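Local coordinates for protein guanidinopropionase (Pseudomonas aeruginosa, PDB 3NIQ) that hydrolyses 3-guanidinopropanoate to beta-alanine and urea with two manganese ions in each subunit of a homohexamer, at residues 144-149 with 236-241; 126-131 with 281-286; 154-159 with 169-174. All coordinates share one frame; numbering follows the deposited sequence.

Interaction 1: residues 144-149 with 236-241; sequences MVHFDA and YVSFDV. With MN (manganese (II) ion), chain D; MN (manganese (II) ion), chain E.
Asp148 and Asp240 meet across two manganese ions where the neighbouring parallel strands 144-147 and 236-240 end. The segment axes approach to 4.8 Å at 7°, and four backbone hydrogen bonds fix the register: Val145 N to Tyr236 O, Ser238 N to Val145 O, Phe147 N to Ser238 O and Asp240 N to Phe147 O. The last, 2.9 Å between Asp240 N and Phe147 O, sets Asp240 beside Asp148.

Followed outward, Asp240 starts with CB 3.3 Å from Asp148 OD2. CG lies anti to the backbone N (chi1 176°), which carries the carboxylate to the metals. At the tip OD2 bridges both ions, 2.2 Å from the manganese of chain D and 2.3 Å from that of chain E. OD1 binds no metal and is hydrogen-bonded to a residue adjoining the segment. Asp148 bridges differently, one oxygen per ion: OD1 holds the chain E manganese at 2.1 Å and OD2 the chain D manganese. The two carboxylate planes stand 71° apart. His146 NE2 donates 2.8 Å to Asp148 OD2 on its anti lone pair, a bent second-shell bond, with the oxygen tilted from the imidazole plane, that probably steadies this ligand.

On the opposite sheet face, Phe147 CB and CG rest against Phe239 CD1, the rings oblique to each other. Phe147 CE2 abuts Val237 CG1 at 3.8 Å, and helix 262-270 packs against both phenylalanines. Together with His126, His150, Asp152, Asp242 and a water shared by both ions, these strand ends form the binuclear manganese site of the arginase (ureohydrolase) family.

Interaction 2: residues 126-131 with 281-286; sequences HLVTLP and DVVEVS. With MN (manganese (II) ion), chain D.
Val283 points one methyl straight at the imidazole of His126. CG2 sits 3.4 Å from the centroid of the His126 ring and 3° off its normal, a CH-pi contact over the face, and the two side chains cross at about a right angle. The rotamer explains the approach: chi1 of -63° wedges CG2 between the backbone N and the carbonyl carbon while sending CG1 to Val128 CG1 at 3.8 Å. The methyl therefore probably limits tilting of a ring whose ND1 binds the chain D manganese at 2.2 Å. At the other nitrogen, NE2 is hydrogen-bonded to Ser238 OG, so metal, serine and methyl all help to set the ring's orientation.

Polar bonds flank this apolar centre. Glu284 bends at chi2, bringing OE2 2.8 Å from His126 N; the amide comes from above the carboxylate plane, 55° out of it. The same OE2 is also bonded to His165 ND1. Thr129 OG1 donates to Asp281 OD2 at 2.9 Å, again from above the carboxylate plane, and these two side chains cross nearly perpendicularly. Asp281 OD2 is also hydrogen-bonded to Tyr236 OH, and OD1 to Ser238 OG, so the buried carboxylate is satisfied through both oxygens.

The 3-10 turn 126-128 and Thr129 thus lie against the C-terminal end of strand 277-283. That strand runs between strands 118-123 and 235-240 in the sheet, while Phe169 of helix 168-174 meets the His126 ring edge-to-face and touches Thr129.

Interaction 3: residues 154-159 with 169-174; sequences NDRYFG and FRRAIE
Arg170 lays its guanidinium against the side chain of Asp155, and this is the more closely packed half of the contact. Asp155 CB lies 3.7 Å above the plane, over its centre, and the carboxylate plane is only 24° from that of the guanidinium, so the two groups stack. The ion pair between Asp155 OD1 and Arg170 NE is long, 3.7 Å, and no N-H points at the oxygen: charge acts here without a directed bond. An extended chain with CG anti to the backbone N (chi1 176°) carries Arg170 past the loop, its CD 3.2 Å from Asn154 O.

The other half, toward Arg156, is less well defined. Arg156 NH1 pairs with Asp155 OD1 at 3.0 Å within the loop. The weak bond from Arg171 NH2 to the same OD1 is doubtful, because that nitrogen is modelled too near a neighbour. Glu174 supplies a second negative charge, its OE1 2.7 Å from Arg171 NH1 in a salt bridge whose hydrogen bond is poorly aligned and weak, and this would partly offset the gathered arginines. Arg156 and Glu174 are exposed, consistent with a network at the protein surface.

Arg171 NE is bonded to Pro162 O, tying helix 168-174 to the loop that precedes it. Helix 199-204 meets Arg170 through Phe200, helix 129-136 reaches Arg171 through Leu130, and Phe158 packs on residues of two neighbouring subunits.

Overall arrangement
From the N terminus, the chain first reaches 126-131, just after strand 118-123, and interaction 2 closes the longest of the three loops when 281-286 returns 150 residues later. Within that span interaction 1 joins 144-149 to 236-241, and within that again interaction 3 links 154-159 to 169-174 over a short connection, at the surface. The three are therefore successively nested, and none cross. Interactions 1 and 2, with centres about 10 Å apart, share the chain D manganese and adjoining strands of the parallel sheet. Interaction 3, centred about 17 Å from interaction 1, connects inward through Phe169, whose ring touches Met144, His146, His126 and Thr129.

Interaction 1: residues 144-149 with 236-241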
loop_
_atom_site.group_PDB
_atom_site.type_symbol
_atom_site.label_atom_id
_atom_site.label_comp_id
_atom_site.label_asym_id
_atom_site.label_seq_id
_atom_site.Cartn_x
_atom_site.Cartn_y
_atom_site.Cartn_z
ATOM N N MET A 144 -2.844 12.617 -36.155
ATOM C CA MET A 144 -2.842 12.345 -34.703
ATOM C C MET A 144 -1.864 13.206 -33.912
ATOM O O MET A 144 -0.781 13.505 -34.386
ATOM C CB MET A 144 -2.578 10.856 -34.446
ATOM C CG MET A 144 -2.439 10.462 -32.966
ATOM S SD MET A 144 -2.181 8.692 -32.742
ATOM C CE MET A 144 -0.517 8.483 -33.362
ATOM N N VAL A 145 -2.294 13.638 -32.727
ATOM C CA VAL A 145 -1.408 14.144 -31.690
ATOM C C VAL A 145 -1.335 13.023 -30.652
ATOM O O VAL A 145 -2.337 12.655 -30.058
ATOM C CB VAL A 145 -1.961 15.409 -30.995
ATOM C CG1 VAL A 145 -0.959 15.904 -29.913
ATOM C CG2 VAL A 145 -2.240 16.546 -32.011
ATOM N N HIS A 146 -0.138 12.493 -30.446
ATOM C CA HIS A 146 0.082 11.296 -29.649
ATOM C C HIS A 146 1.059 11.632 -28.504
ATOM O O HIS A 146 2.208 11.988 -28.747
ATOM C CB HIS A 146 0.657 10.222 -30.585
ATOM C CG HIS A 146 1.122 8.974 -29.902
ATOM N ND1 HIS A 146 2.191 8.233 -30.364
ATOM C CD2 HIS A 146 0.666 8.330 -28.799
ATOM C CE1 HIS A 146 2.385 7.192 -29.570
ATOM N NE2 HIS A 146 1.470 7.227 -28.612
ATOM N N PHE A 147 0.582 11.557 -27.269
ATOM C CA PHE A 147 1.396 11.836 -26.069
ATOM C C PHE A 147 1.879 10.502 -25.507
ATOM O O PHE A 147 1.052 9.651 -25.156
ATOM C CB PHE A 147 0.525 12.513 -25.001
ATOM C CG PHE A 147 -0.004 13.847 -25.403
ATOM C CD1 PHE A 147 0.685 14.998 -25.084
ATOM C CD2 PHE A 147 -1.212 13.954 -26.087
ATOM C CE1 PHE A 147 0.184 16.262 -25.456
ATOM C CE2 PHE A 147 -1.716 15.190 -26.458
ATOM C CZ PHE A 147 -1.018 16.354 -26.145
ATOM N N ASP A 148 3.193 10.300 -25.421
ATOM C CA ASP A 148 3.712 8.997 -25.027
ATOM C C ASP A 148 5.196 9.067 -24.645
ATOM O O ASP A 148 5.951 9.879 -25.195
ATOM C CB ASP A 148 3.537 8.015 -26.206
ATOM C CG ASP A 148 3.383 6.556 -25.774
ATOM O OD1 ASP A 148 4.142 6.056 -24.916
ATOM O OD2 ASP A 148 2.496 5.887 -26.317
ATOM N N ALA A 149 5.618 8.204 -23.716
ATOM C CA ALA A 149 7.049 7.995 -23.510
ATOM C C ALA A 149 7.670 7.168 -24.655
ATOM O O ALA A 149 8.895 7.140 -24.803
ATOM C CB ALA A 149 7.317 7.320 -22.162
ATOM N N TYR A 236 -6.993 12.755 -34.438
ATOM C CA TYR A 236 -7.288 11.948 -33.279
ATOM C C TYR A 236 -6.262 12.265 -32.206
ATOM O O TYR A 236 -5.084 12.482 -32.500
ATOM C CB TYR A 236 -7.214 10.477 -33.681
ATOM C CG TYR A 236 -7.642 9.467 -32.647
ATOM C CD1 TYR A 236 -8.929 8.922 -32.671
ATOM C CD2 TYR A 236 -6.739 8.995 -31.671
ATOM C CE1 TYR A 236 -9.327 7.958 -31.730
ATOM C CE2 TYR A 236 -7.130 8.025 -30.727
ATOM C CZ TYR A 236 -8.424 7.512 -30.767
ATOM O OH TYR A 236 -8.830 6.547 -29.858
ATOM N N VAL A 237 -6.691 12.275 -30.949
ATOM C CA VAL A 237 -5.728 12.466 -29.854
ATOM C C VAL A 237 -5.619 11.202 -29.041
ATOM O O VAL A 237 -6.602 10.696 -28.502
ATOM C CB VAL A 237 -6.107 13.646 -28.938
ATOM C CG1 VAL A 237 -5.032 13.846 -27.866
ATOM C CG2 VAL A 237 -6.287 14.906 -29.758
ATOM N N SER A 238 -4.409 10.678 -28.940
ATOM C CA SER A 238 -4.214 9.493 -28.159
ATOM C C SER A 238 -3.226 9.787 -27.018
ATOM O O SER A 238 -2.071 10.151 -27.256
ATOM C CB SER A 238 -3.693 8.371 -29.057
ATOM O OG SER A 238 -3.499 7.194 -28.309
ATOM N N PHE A 239 -3.681 9.583 -25.786
ATOM C CA PHE A 239 -2.907 9.952 -24.611
ATOM C C PHE A 239 -2.506 8.710 -23.798
ATOM O O PHE A 239 -3.360 8.066 -23.166
ATOM C CB PHE A 239 -3.741 10.917 -23.746
ATOM C CG PHE A 239 -2.961 11.550 -22.633
ATOM C CD1 PHE A 239 -2.311 12.769 -22.824
ATOM C CD2 PHE A 239 -2.861 10.915 -21.389
ATOM C CE1 PHE A 239 -1.561 13.363 -21.777
ATOM C CE2 PHE A 239 -2.110 11.484 -20.349
ATOM C CZ PHE A 239 -1.466 12.707 -20.534
ATOM N N ASP A 240 -1.218 8.378 -23.819
ATOM C CA ASP A 240 -0.694 7.264 -23.050
ATOM C C ASP A 240 -0.189 7.888 -21.742
ATOM O O ASP A 240 0.661 8.774 -21.763
ATOM C CB ASP A 240 0.422 6.558 -23.858
ATOM C CG ASP A 240 1.109 5.413 -23.100
ATOM O OD1 ASP A 240 1.049 5.352 -21.849
ATOM O OD2 ASP A 240 1.752 4.558 -23.759
ATOM N N VAL A 241 -0.742 7.452 -20.614
ATOM C CA VAL A 241 -0.456 8.100 -19.347
ATOM C C VAL A 241 1.015 7.969 -18.971
ATOM O O VAL A 241 1.501 8.741 -18.165
ATOM C CB VAL A 241 -1.359 7.626 -18.173
ATOM C CG1 VAL A 241 -2.851 7.948 -18.433
ATOM C CG2 VAL A 241 -1.157 6.142 -17.879
HETATM MN MN MN D . 1.765 3.859 -25.811
HETATM MN MN MN E . 4.041 4.385 -23.674
HETATM O O HOH W 1 3.842 2.772 -25.205
#

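Interaction 2: residues 126-131 with 281-286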
loop_
_atom_site.group_PDB
_atom_site.type_symbol
_atom_site.label_atom_id
_atom_site.label_comp_id
_atom_site.label_asym_id
_atom_site.label_seq_id
_atom_site.Cartn_x
_atom_site.Cartn_y
_atom_site.Cartn_z
ATOM N N HIS A 126 -2.033 0.228 -25.322
ATOM C CA HIS A 126 -2.121 1.074 -26.521
ATOM C C HIS A 126 -2.507 0.300 -27.790
ATOM O O HIS A 126 -2.886 0.906 -28.799
ATOM C CB HIS A 126 -0.821 1.846 -26.758
ATOM C CG HIS A 126 -1.050 3.277 -27.112
ATOM N ND1 HIS A 126 -0.242 4.295 -26.655
ATOM C CD2 HIS A 126 -2.050 3.866 -27.812
ATOM C CE1 HIS A 126 -0.713 5.453 -27.090
ATOM N NE2 HIS A 126 -1.816 5.220 -27.784
ATOM N N LEU A 127 -2.462 -1.027 -27.737
ATOM C CA LEU A 127 -2.894 -1.812 -28.905
ATOM C C LEU A 127 -4.371 -1.577 -29.198
ATOM O O LEU A 127 -4.819 -1.699 -30.342
ATOM C CB LEU A 127 -2.553 -3.313 -28.760
ATOM C CG LEU A 127 -2.945 -4.182 -29.963
ATOM C CD1 LEU A 127 -2.215 -3.717 -31.238
ATOM C CD2 LEU A 127 -2.678 -5.697 -29.701
ATOM N N VAL A 128 -5.126 -1.181 -28.175
ATOM C CA VAL A 128 -6.539 -0.879 -28.364
ATOM C C VAL A 128 -6.787 0.204 -29.427
ATOM O O VAL A 128 -7.848 0.226 -30.080
ATOM C CB VAL A 128 -7.224 -0.457 -27.041
ATOM C CG1 VAL A 128 -6.420 0.611 -26.328
ATOM C CG2 VAL A 128 -8.594 0.116 -27.353
ATOM N N THR A 129 -5.817 1.095 -29.615
ATOM C CA THR A 129 -5.998 2.191 -30.575
ATOM C C THR A 129 -6.037 1.687 -32.030
ATOM O O THR A 129 -6.729 2.272 -32.880
ATOM C CB THR A 129 -4.921 3.292 -30.394
ATOM O OG1 THR A 129 -4.913 3.709 -29.025
ATOM C CG2 THR A 129 -5.225 4.517 -31.268
ATOM N N LEU A 130 -5.324 0.599 -32.305
ATOM C CA LEU A 130 -5.346 0.008 -33.645
ATOM C C LEU A 130 -6.747 -0.354 -34.174
ATOM O O LEU A 130 -7.141 0.155 -35.217
ATOM C CB LEU A 130 -4.415 -1.206 -33.749
ATOM C CG LEU A 130 -4.389 -1.904 -35.118
ATOM C CD1 LEU A 130 -4.041 -0.931 -36.219
ATOM C CD2 LEU A 130 -3.402 -3.082 -35.097
ATOM N N PRO A 131 -7.495 -1.245 -33.477
ATOM C CA PRO A 131 -8.838 -1.549 -33.994
ATOM C C PRO A 131 -9.757 -0.329 -34.082
ATOM O O PRO A 131 -10.565 -0.228 -35.000
ATOM C CB PRO A 131 -9.372 -2.608 -33.010
ATOM C CG PRO A 131 -8.489 -2.448 -31.764
ATOM C CD PRO A 131 -7.154 -2.085 -32.316
ATOM N N ASP A 281 -8.386 8.980 -27.056
ATOM C CA ASP A 281 -8.355 7.952 -26.041
ATOM C C ASP A 281 -7.322 8.260 -24.952
ATOM O O ASP A 281 -6.422 9.091 -25.148
ATOM C CB ASP A 281 -8.132 6.544 -26.648
ATOM C CG ASP A 281 -6.826 6.431 -27.420
ATOM O OD1 ASP A 281 -5.807 6.971 -26.947
ATOM O OD2 ASP A 281 -6.812 5.774 -28.492
ATOM N N VAL A 282 -7.482 7.571 -23.816
ATOM C CA VAL A 282 -6.568 7.651 -22.680
ATOM C C VAL A 282 -6.209 6.212 -22.360
ATOM O O VAL A 282 -7.064 5.438 -21.924
ATOM C CB VAL A 282 -7.243 8.293 -21.444
ATOM C CG1 VAL A 282 -6.284 8.325 -20.281
ATOM C CG2 VAL A 282 -7.716 9.733 -21.757
ATOM N N VAL A 283 -4.960 5.828 -22.609
ATOM C CA VAL A 283 -4.612 4.404 -22.524
ATOM C C VAL A 283 -3.509 4.161 -21.509
ATOM O O VAL A 283 -2.896 5.107 -21.060
ATOM C CB VAL A 283 -4.167 3.854 -23.894
ATOM C CG1 VAL A 283 -5.312 3.952 -24.877
ATOM C CG2 VAL A 283 -2.890 4.591 -24.414
ATOM N N GLU A 284 -3.328 2.887 -21.152
ATOM C CA GLU A 284 -2.244 2.364 -20.296
ATOM C C GLU A 284 -2.417 2.666 -18.797
ATOM O O GLU A 284 -1.473 2.490 -18.020
ATOM C CB GLU A 284 -0.829 2.797 -20.795
ATOM C CG GLU A 284 -0.440 2.311 -22.203
ATOM C CD GLU A 284 -0.175 0.804 -22.277
ATOM O OE1 GLU A 284 -0.233 0.109 -21.232
ATOM O OE2 GLU A 284 0.057 0.299 -23.391
ATOM N N VAL A 285 -3.600 3.109 -18.379
ATOM C CA VAL A 285 -3.889 3.114 -16.932
ATOM C C VAL A 285 -3.921 1.674 -16.425
ATOM O O VAL A 285 -4.702 0.872 -16.903
ATOM C CB VAL A 285 -5.221 3.812 -16.578
ATOM C CG1 VAL A 285 -5.475 3.755 -15.058
ATOM C CG2 VAL A 285 -5.195 5.312 -17.040
ATOM N N SER A 286 -3.065 1.349 -15.462
ATOM C CA SER A 286 -2.946 -0.032 -14.997
ATOM C C SER A 286 -3.152 -0.112 -13.471
ATOM O O SER A 286 -2.212 0.040 -12.696
ATOM C CB SER A 286 -1.600 -0.622 -15.426
ATOM O OG SER A 286 -1.488 -1.983 -15.038
HETATM MN MN MN D . 1.765 3.859 -25.811
HETATM O O HOH W 1 3.842 2.772 -25.205
#

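Interaction 3: residues 154-159 with 169-174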
loop_
_atom_site.group_PDB
_atom_site.type_symbol
_atom_site.label_atom_id
_atom_site.label_comp_id
_atom_site.label_asym_id
_atom_site.label_seq_id
_atom_site.Cartn_x
_atom_site.Cartn_y
_atom_site.Cartn_z
ATOM N N ASN A 154 7.076 -0.033 -33.267
ATOM C CA ASN A 154 7.895 -1.230 -33.459
ATOM C C ASN A 154 7.287 -2.136 -34.510
ATOM O O ASN A 154 6.135 -1.955 -34.899
ATOM C CB ASN A 154 8.100 -1.980 -32.148
ATOM C CG ASN A 154 8.949 -1.204 -31.174
ATOM O OD1 ASN A 154 9.819 -0.432 -31.566
ATOM N ND2 ASN A 154 8.686 -1.386 -29.896
ATOM N N ASP A 155 8.081 -3.084 -34.993
ATOM C CA ASP A 155 7.668 -3.953 -36.081
ATOM C C ASP A 155 7.160 -5.298 -35.541
ATOM O O ASP A 155 5.965 -5.602 -35.634
ATOM C CB ASP A 155 8.827 -4.118 -37.099
ATOM C CG ASP A 155 8.423 -4.917 -38.354
ATOM O OD1 ASP A 155 7.243 -4.888 -38.752
ATOM O OD2 ASP A 155 9.306 -5.568 -38.951
ATOM N N ARG A 156 8.057 -6.097 -34.971
ATOM C CA ARG A 156 7.697 -7.440 -34.495
ATOM C C ARG A 156 8.213 -7.670 -33.081
ATOM O O ARG A 156 9.210 -7.069 -32.690
ATOM C CB ARG A 156 8.280 -8.528 -35.426
ATOM C CG ARG A 156 7.836 -8.488 -36.897
ATOM C CD ARG A 156 6.353 -8.835 -37.066
ATOM N NE ARG A 156 5.988 -9.189 -38.443
ATOM C CZ ARG A 156 5.466 -8.351 -39.341
ATOM N NH1 ARG A 156 5.246 -7.075 -39.049
ATOM N NH2 ARG A 156 5.162 -8.792 -40.550
ATOM N N TYR A 157 7.543 -8.547 -32.326
ATOM C CA TYR A 157 8.025 -8.988 -31.004
ATOM C C TYR A 157 8.095 -10.512 -30.932
ATOM O O TYR A 157 7.243 -11.195 -31.490
ATOM C CB TYR A 157 7.106 -8.498 -29.880
ATOM C CG TYR A 157 7.252 -7.032 -29.514
ATOM C CD1 TYR A 157 7.994 -6.635 -28.391
ATOM C CD2 TYR A 157 6.646 -6.040 -30.284
ATOM C CE1 TYR A 157 8.117 -5.275 -28.049
ATOM C CE2 TYR A 157 6.755 -4.693 -29.949
ATOM C CZ TYR A 157 7.483 -4.316 -28.842
ATOM O OH TYR A 157 7.570 -2.980 -28.545
ATOM N N PHE A 158 9.104 -11.033 -30.233
ATOM C CA PHE A 158 9.239 -12.482 -29.992
ATOM C C PHE A 158 8.899 -13.305 -31.240
ATOM O O PHE A 158 8.012 -14.162 -31.208
ATOM C CB PHE A 158 8.354 -12.928 -28.804
ATOM C CG PHE A 158 8.434 -12.017 -27.591
ATOM C CD1 PHE A 158 9.503 -12.121 -26.691
ATOM C CD2 PHE A 158 7.433 -11.065 -27.342
ATOM C CE1 PHE A 158 9.580 -11.289 -25.570
ATOM C CE2 PHE A 158 7.499 -10.218 -26.219
ATOM C CZ PHE A 158 8.565 -10.325 -25.334
ATOM N N GLY A 159 9.580 -13.023 -32.348
ATOM C CA GLY A 159 9.326 -13.732 -33.599
ATOM C C GLY A 159 8.526 -12.909 -34.595
ATOM O O GLY A 159 8.927 -11.804 -34.973
ATOM N N PHE A 169 0.914 1.955 -34.108
ATOM C CA PHE A 169 0.941 3.056 -35.058
ATOM C C PHE A 169 1.745 2.724 -36.298
ATOM O O PHE A 169 1.541 3.332 -37.352
ATOM C CB PHE A 169 1.370 4.357 -34.362
ATOM C CG PHE A 169 0.414 4.752 -33.290
ATOM C CD1 PHE A 169 0.833 4.892 -31.969
ATOM C CD2 PHE A 169 -0.948 4.871 -33.589
ATOM C CE1 PHE A 169 -0.091 5.193 -30.959
ATOM C CE2 PHE A 169 -1.874 5.163 -32.599
ATOM C CZ PHE A 169 -1.442 5.325 -31.266
ATOM N N ARG A 170 2.626 1.733 -36.186
ATOM C CA ARG A 170 3.301 1.217 -37.363
ATOM C C ARG A 170 2.282 0.492 -38.225
ATOM O O ARG A 170 2.170 0.760 -39.423
ATOM C CB ARG A 170 4.444 0.284 -36.981
ATOM C CG ARG A 170 5.113 -0.352 -38.214
ATOM C CD ARG A 170 6.502 -0.824 -37.856
ATOM N NE ARG A 170 7.252 -1.217 -39.032
ATOM C CZ ARG A 170 8.561 -1.029 -39.167
ATOM N NH1 ARG A 170 9.270 -0.446 -38.192
ATOM N NH2 ARG A 170 9.146 -1.420 -40.273
ATOM N N ARG A 171 1.535 -0.418 -37.601
ATOM C CA ARG A 171 0.415 -1.092 -38.259
ATOM C C ARG A 171 -0.555 -0.112 -38.880
ATOM O O ARG A 171 -0.956 -0.296 -40.028
ATOM C CB ARG A 171 -0.357 -1.966 -37.277
ATOM C CG ARG A 171 0.423 -3.134 -36.744
ATOM C CD ARG A 171 0.887 -4.068 -37.873
ATOM N NE ARG A 171 2.081 -4.696 -37.360
ATOM C CZ ARG A 171 3.318 -4.360 -37.689
ATOM N NH1 ARG A 171 3.554 -3.455 -38.620
ATOM N NH2 ARG A 171 4.313 -4.965 -37.093
ATOM N N ALA A 172 -0.921 0.932 -38.131
ATOM C CA ALA A 172 -1.902 1.918 -38.617
ATOM C C ALA A 172 -1.433 2.630 -39.892
ATOM O O ALA A 172 -2.225 2.873 -40.795
ATOM C CB ALA A 172 -2.189 2.930 -37.559
ATOM N N ILE A 173 -0.155 2.979 -39.929
ATOM C CA ILE A 173 0.461 3.632 -41.093
ATOM C C ILE A 173 0.532 2.653 -42.284
ATOM O O ILE A 173 0.110 2.986 -43.373
ATOM C CB ILE A 173 1.848 4.215 -40.714
ATOM C CG1 ILE A 173 1.650 5.385 -39.743
ATOM C CG2 ILE A 173 2.648 4.643 -41.982
ATOM C CD1 ILE A 173 2.908 5.870 -39.056
ATOM N N GLU A 174 0.994 1.428 -42.040
ATOM C CA GLU A 174 1.054 0.397 -43.081
ATOM C C GLU A 174 -0.328 0.123 -43.670
ATOM O O GLU A 174 -0.468 -0.054 -44.883
ATOM C CB GLU A 174 1.617 -0.906 -42.510
ATOM C CG GLU A 174 3.081 -0.916 -42.272
ATOM C CD GLU A 174 3.553 -2.214 -41.599
ATOM O OE1 GLU A 174 2.707 -3.040 -41.193
ATOM O OE2 GLU A 174 4.777 -2.403 -41.468
#